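Local atomic coordinates of hydrazine synthase subunit alpha (Candidatus Kuenenia stuttgartiensis, PDB entry 5C2V), a protein that condenses hydroxylamine with ammonia to yield hydrazine, as the alpha subunit of the heme-containing hydrazine synthase complex of an anammox bacterium. Residues D[356-361]-D[376-382]; D[309-313]-D[335-340]. All coordinates share one frame; numbering follows the deposited sequence.

Contact 1 of 2, residues D[356-361]-D[376-382]; sequences GDFGIY and DDPNWND. With CA (calcium ion), chain B.
The ring of F358 meets the side-chain amide of N381 at its edge: OD1 of N381 lies near the ring plane, 3.4 Å from F358 CD2, and the amide is turned 76° against the ring. R338, on the first strand of the same blade, makes a cation-pi contact with this ring. N381 OD1 also takes a weak bond from F358 N. The indole of W380 has the carboxylate carbon of D377 at its edge, in plane, and its side chain lies about 4 Å from a bound trimethyl glycine.

Behind these groups the two segments share a calcium ion. Three backbone carbonyls (F358 O, D377 O, W380 O) and two carboxylate oxygens (D376 OD2, D382 OD2) bind it, at 2.2 to 2.4 Å. D376 reaches the metal by holding CG anti to its backbone N (chi1 -175°), which places OD2 on the ion. F358 O has a second task, accepting D382 N at 3.0 Å from above its carbonyl plane, 65° out of it, so one oxygen serves both the metal and the backbone bond between the segments. D382 OD2 is likewise shared: D377 N meets it on the syn side at 2.9 Å. The type I turn D377 to W380, with an Asx turn from N379 N to D377 OD1, presents its first and last carbonyls to the metal.

The D357 carboxylate faces the ion with both oxygens, OD1 and OD2, 3.2 Å from the calcium, longer than the five bonds; R39 is a long, weak ion-pair partner for it. Gathering the carboxylates of D357, D376 and D382 round one ion probably lets the calcium charge offset their mutual repulsion. These carbonyl and carboxylate ligands are consistent with a structural calcium site, joining strand 359-364 to strand 381-387.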
loop_
_atom_site.group_PDB
_atom_site.type_symbol
_atom_site.label_atom_id
_atom_site.label_comp_id
_atom_site.label_asym_id
_atom_site.label_seq_id
_atom_site.Cartn_x
_atom_site.Cartn_y
_atom_site.Cartn_z
ATOM N N GLY D 356 9.470 -20.564 -21.893
ATOM C CA GLY D 356 9.490 -19.425 -22.797
ATOM C C GLY D 356 9.131 -19.567 -24.265
ATOM O O GLY D 356 9.090 -18.567 -24.984
ATOM N N ASP D 357 8.884 -20.785 -24.730
ATOM C CA ASP D 357 8.263 -20.947 -26.040
ATOM C C ASP D 357 6.749 -21.077 -25.875
ATOM O O ASP D 357 6.261 -22.070 -25.337
ATOM C CB ASP D 357 8.827 -22.164 -26.772
ATOM C CG ASP D 357 8.433 -22.193 -28.236
ATOM O OD1 ASP D 357 8.380 -21.113 -28.861
ATOM O OD2 ASP D 357 8.170 -23.296 -28.760
ATOM N N PHE D 358 6.014 -20.069 -26.335
ATOM C CA PHE D 358 4.557 -20.065 -26.212
ATOM C C PHE D 358 3.903 -21.046 -27.178
ATOM O O PHE D 358 4.253 -21.096 -28.358
ATOM C CB PHE D 358 3.994 -18.659 -26.448
ATOM C CG PHE D 358 4.035 -17.775 -25.233
ATOM C CD1 PHE D 358 3.164 -17.988 -24.176
ATOM C CD2 PHE D 358 4.930 -16.719 -25.154
ATOM C CE1 PHE D 358 3.195 -17.176 -23.058
ATOM C CE2 PHE D 358 4.963 -15.902 -24.039
ATOM C CZ PHE D 358 4.093 -16.130 -22.990
ATOM N N GLY D 359 2.944 -21.813 -26.671
ATOM C CA GLY D 359 2.223 -22.776 -27.485
ATOM C C GLY D 359 0.793 -22.949 -27.015
ATOM O O GLY D 359 0.413 -22.426 -25.972
ATOM N N ILE D 360 -0.008 -23.679 -27.783
ATOM C CA ILE D 360 -1.403 -23.903 -27.420
ATOM C C ILE D 360 -1.559 -25.193 -26.619
ATOM O O ILE D 360 -1.088 -26.252 -27.034
ATOM C CB ILE D 360 -2.306 -23.959 -28.664
ATOM C CG1 ILE D 360 -2.098 -22.712 -29.527
ATOM C CG2 ILE D 360 -3.765 -24.093 -28.259
ATOM C CD1 ILE D 360 -2.381 -21.414 -28.802
ATOM N N TYR D 361 -2.217 -25.095 -25.467
ATOM C CA TYR D 361 -2.374 -26.237 -24.571
ATOM C C TYR D 361 -3.785 -26.330 -23.998
ATOM O O TYR D 361 -4.446 -25.312 -23.775
ATOM C CB TYR D 361 -1.366 -26.157 -23.418
ATOM C CG TYR D 361 0.088 -26.169 -23.840
ATOM C CD1 TYR D 361 0.731 -25.000 -24.223
ATOM C CD2 TYR D 361 0.821 -27.348 -23.837
ATOM C CE1 TYR D 361 2.059 -25.007 -24.606
ATOM C CE2 TYR D 361 2.151 -27.365 -24.218
ATOM C CZ TYR D 361 2.764 -26.191 -24.601
ATOM O OH TYR D 361 4.086 -26.202 -24.980
ATOM N N ASP D 376 2.534 -26.828 -30.676
ATOM C CA ASP D 376 3.627 -25.934 -30.313
ATOM C C ASP D 376 4.740 -25.971 -31.355
ATOM O O ASP D 376 5.429 -26.979 -31.512
ATOM C CB ASP D 376 4.185 -26.290 -28.933
ATOM C CG ASP D 376 5.240 -25.305 -28.456
ATOM O OD1 ASP D 376 6.041 -25.674 -27.573
ATOM O OD2 ASP D 376 5.271 -24.163 -28.964
ATOM N N ASP D 377 4.915 -24.856 -32.053
ATOM C CA ASP D 377 6.000 -24.700 -33.010
ATOM C C ASP D 377 7.142 -23.987 -32.303
ATOM O O ASP D 377 6.932 -22.937 -31.706
ATOM C CB ASP D 377 5.531 -23.911 -34.240
ATOM C CG ASP D 377 6.510 -23.981 -35.403
ATOM O OD1 ASP D 377 7.718 -24.199 -35.177
ATOM O OD2 ASP D 377 6.066 -23.810 -36.557
ATOM N N PRO D 378 8.349 -24.569 -32.340
ATOM C CA PRO D 378 9.523 -23.927 -31.736
ATOM C C PRO D 378 9.891 -22.594 -32.393
ATOM O O PRO D 378 10.612 -21.799 -31.790
ATOM C CB PRO D 378 10.632 -24.960 -31.950
ATOM C CG PRO D 378 9.916 -26.264 -32.035
ATOM C CD PRO D 378 8.629 -25.958 -32.743
ATOM N N ASN D 379 9.404 -22.358 -33.608
ATOM C CA ASN D 379 9.741 -21.141 -34.341
ATOM C C ASN D 379 8.711 -20.023 -34.191
ATOM O O ASN D 379 8.895 -18.932 -34.732
ATOM C CB ASN D 379 9.927 -21.458 -35.827
ATOM C CG ASN D 379 11.087 -22.399 -36.082
ATOM O OD1 ASN D 379 11.468 -23.185 -35.213
ATOM N ND2 ASN D 379 11.658 -22.323 -37.278
ATOM N N TRP D 380 7.632 -20.289 -33.462
ATOM C CA TRP D 380 6.562 -19.307 -33.318
ATOM C C TRP D 380 6.014 -19.209 -31.896
ATOM O O TRP D 380 5.881 -20.208 -31.191
ATOM C CB TRP D 380 5.402 -19.635 -34.267
ATOM C CG TRP D 380 5.749 -19.597 -35.725
ATOM C CD1 TRP D 380 6.196 -20.637 -36.488
ATOM C CD2 TRP D 380 5.654 -18.468 -36.603
ATOM N NE1 TRP D 380 6.394 -20.223 -37.783
ATOM C CE2 TRP D 380 6.069 -18.896 -37.880
ATOM C CE3 TRP D 380 5.263 -17.136 -36.432
ATOM C CZ2 TRP D 380 6.106 -18.040 -38.978
ATOM C CZ3 TRP D 380 5.300 -16.287 -37.525
ATOM C CH2 TRP D 380 5.718 -16.743 -38.782
ATOM N N ASN D 381 5.676 -17.995 -31.483
ATOM C CA ASN D 381 4.844 -17.838 -30.307
ATOM C C ASN D 381 3.420 -18.130 -30.733
ATOM O O ASN D 381 2.856 -17.436 -31.582
ATOM C CB ASN D 381 4.961 -16.434 -29.715
ATOM C CG ASN D 381 6.119 -16.300 -28.749
ATOM O OD1 ASN D 381 6.536 -17.275 -28.122
ATOM N ND2 ASN D 381 6.645 -15.087 -28.617
ATOM N N ASP D 382 2.845 -19.170 -30.143
ATOM C CA ASP D 382 1.527 -19.633 -30.533
ATOM C C ASP D 382 0.526 -19.212 -29.472
ATOM O O ASP D 382 0.513 -19.759 -28.370
ATOM C CB ASP D 382 1.532 -21.154 -30.722
ATOM C CG ASP D 382 2.644 -21.620 -31.652
ATOM O OD1 ASP D 382 2.717 -21.112 -32.790
ATOM O OD2 ASP D 382 3.457 -22.481 -31.245
HETATM CA CA CA B . 5.555 -22.080 -30.062
#

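Contact 2 of 2, residues D[309-313]-D[335-340]; sequences GVGQL and GLYRSP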
loop_
_atom_site.group_PDB
_atom_site.type_symbol
_atom_site.label_atom_id
_atom_site.label_comp_id
_atom_site.label_asym_id
_atom_site.label_seq_id
_atom_site.Cartn_x
_atom_site.Cartn_y
_atom_site.Cartn_z
ATOM N N GLY D 309 1.081 -8.039 -21.510
ATOM C CA GLY D 309 -0.038 -8.839 -21.976
ATOM C C GLY D 309 0.116 -10.311 -21.641
ATOM O O GLY D 309 -0.741 -11.127 -21.979
ATOM N N VAL D 310 1.218 -10.650 -20.981
ATOM C CA VAL D 310 1.443 -12.013 -20.510
ATOM C C VAL D 310 1.619 -12.002 -18.995
ATOM O O VAL D 310 1.940 -10.968 -18.412
ATOM C CB VAL D 310 2.673 -12.659 -21.177
ATOM C CG1 VAL D 310 2.534 -12.623 -22.692
ATOM C CG2 VAL D 310 3.948 -11.958 -20.740
ATOM N N GLY D 311 1.413 -13.150 -18.361
ATOM C CA GLY D 311 1.384 -13.213 -16.911
ATOM C C GLY D 311 0.789 -14.511 -16.405
ATOM O O GLY D 311 0.880 -15.545 -17.066
ATOM N N GLN D 312 0.210 -14.466 -15.209
ATOM C CA GLN D 312 -0.483 -15.622 -14.652
ATOM C C GLN D 312 -1.978 -15.571 -14.958
ATOM O O GLN D 312 -2.452 -14.657 -15.635
ATOM C CB GLN D 312 -0.256 -15.707 -13.142
ATOM C CG GLN D 312 1.206 -15.802 -12.744
ATOM C CD GLN D 312 1.895 -17.016 -13.338
ATOM O OE1 GLN D 312 1.266 -18.048 -13.574
ATOM N NE2 GLN D 312 3.194 -16.897 -13.584
ATOM N N LEU D 313 -2.716 -16.558 -14.459
ATOM C CA LEU D 313 -4.159 -16.615 -14.664
ATOM C C LEU D 313 -4.915 -16.435 -13.352
ATOM O O LEU D 313 -4.685 -17.165 -12.388
ATOM C CB LEU D 313 -4.561 -17.942 -15.315
ATOM C CG LEU D 313 -4.100 -18.197 -16.751
ATOM C CD1 LEU D 313 -4.623 -19.536 -17.248
ATOM C CD2 LEU D 313 -4.547 -17.069 -17.669
ATOM N N GLY D 335 5.842 -20.790 -15.214
ATOM C CA GLY D 335 5.627 -20.484 -16.619
ATOM C C GLY D 335 4.764 -19.255 -16.836
ATOM O O GLY D 335 4.171 -18.728 -15.895
ATOM N N LEU D 336 4.695 -18.795 -18.083
ATOM C CA LEU D 336 3.891 -17.626 -18.428
ATOM C C LEU D 336 2.655 -18.001 -19.243
ATOM O O LEU D 336 2.738 -18.759 -20.214
ATOM C CB LEU D 336 4.733 -16.605 -19.200
ATOM C CG LEU D 336 5.849 -15.907 -18.419
ATOM C CD1 LEU D 336 6.553 -14.879 -19.292
ATOM C CD2 LEU D 336 5.299 -15.258 -17.158
ATOM N N TYR D 337 1.510 -17.458 -18.838
ATOM C CA TYR D 337 0.236 -17.745 -19.489
ATOM C C TYR D 337 -0.327 -16.519 -20.200
ATOM O O TYR D 337 -0.110 -15.384 -19.774
ATOM C CB TYR D 337 -0.785 -18.254 -18.468
ATOM C CG TYR D 337 -0.488 -19.628 -17.911
ATOM C CD1 TYR D 337 0.470 -19.808 -16.922
ATOM C CD2 TYR D 337 -1.178 -20.744 -18.365
ATOM C CE1 TYR D 337 0.739 -21.063 -16.409
ATOM C CE2 TYR D 337 -0.916 -22.002 -17.858
ATOM C CZ TYR D 337 0.042 -22.155 -16.879
ATOM O OH TYR D 337 0.307 -23.406 -16.370
ATOM N N ARG D 338 -1.053 -16.759 -21.287
ATOM C CA ARG D 338 -1.734 -15.697 -22.015
ATOM C C ARG D 338 -2.897 -16.261 -22.830
ATOM O O ARG D 338 -2.935 -17.457 -23.136
ATOM C CB ARG D 338 -0.752 -14.957 -22.931
ATOM C CG ARG D 338 -0.270 -15.785 -24.109
ATOM C CD ARG D 338 0.921 -15.158 -24.815
ATOM N NE ARG D 338 0.607 -13.865 -25.414
ATOM C CZ ARG D 338 1.443 -13.187 -26.195
ATOM N NH1 ARG D 338 2.641 -13.682 -26.474
ATOM N NH2 ARG D 338 1.080 -12.015 -26.700
ATOM N N SER D 339 -3.840 -15.384 -23.167
ATOM C CA SER D 339 -4.971 -15.708 -24.037
ATOM C C SER D 339 -5.746 -16.970 -23.648
ATOM O O SER D 339 -5.750 -17.947 -24.396
ATOM C CB SER D 339 -4.479 -15.845 -25.479
ATOM O OG SER D 339 -3.729 -14.708 -25.872
ATOM N N PRO D 340 -6.404 -16.954 -22.477
ATOM C CA PRO D 340 -7.226 -18.106 -22.089
ATOM C C PRO D 340 -8.551 -18.140 -22.848
ATOM O O PRO D 340 -9.124 -17.083 -23.109
ATOM C CB PRO D 340 -7.453 -17.878 -20.595
ATOM C CG PRO D 340 -7.439 -16.394 -20.452
ATOM C CD PRO D 340 -6.450 -15.879 -21.469
#
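Blade-to-blade packing in the six-bladed beta-propeller brings 309-313, which runs into the third strand of one blade, against 335-340, in the first strand of the next. The backbones meet in a single antiparallel bridge, the hydrogen-bonded pair G311 and Y337: G311 N donates to Y337 O at 3.1 Å and Y337 N to G311 O at 2.7 Å. The pairing goes no further, and the end-to-end directions of the segments are 92° apart.

Side chains extend the contact both ways. Q312 is bent at chi2 (-59°), which folds its amide back so that NE2 reaches G335 O at 3.1 Å, nearly along the C=O axis; OE1 is taken by T330. L313 lies at about a right angle to Y337, with CG 3.7 Å from Y337 CB, while L313 and P340 run alongside in opposite senses, CD2 of L313 4.1 Å from P340 CG. The phenol OH of Y337 is held by D333. Beyond the bridge, V310 sets CG1 off-centre over one face of the R338 guanidinium, 3.6 Å from NE. R338 also forms a salt bridge with D44 and a cation-pi contact with F358, which probably help hold the guanidinium in place.

The backbone of 335-340 pairs with strand 348-353, L313 and P340 both touch V301 on strand 297-303, and S339 packs on strand 381-387. Q312 and L336 also touch a second copy of the subunit.

The two contacts lie about 13 Å apart, centre to centre, on the same side of the chain's centre, and follow one another in sequence: contact 2 closes before contact 1 opens. Both use the four-stranded blade built from strands 336-342 to 369-373. Contact 2 joins its first strand to the preceding blade, while contact 1 joins its third to the strand 381-387, which pairs with 31-37 and so closes the propeller ring with the N-terminal strands. They touch directly where F358 CE1 comes within 3.3 Å of L336 O. Each also reaches the second alpha subunit, so this part of the propeller borders that copy.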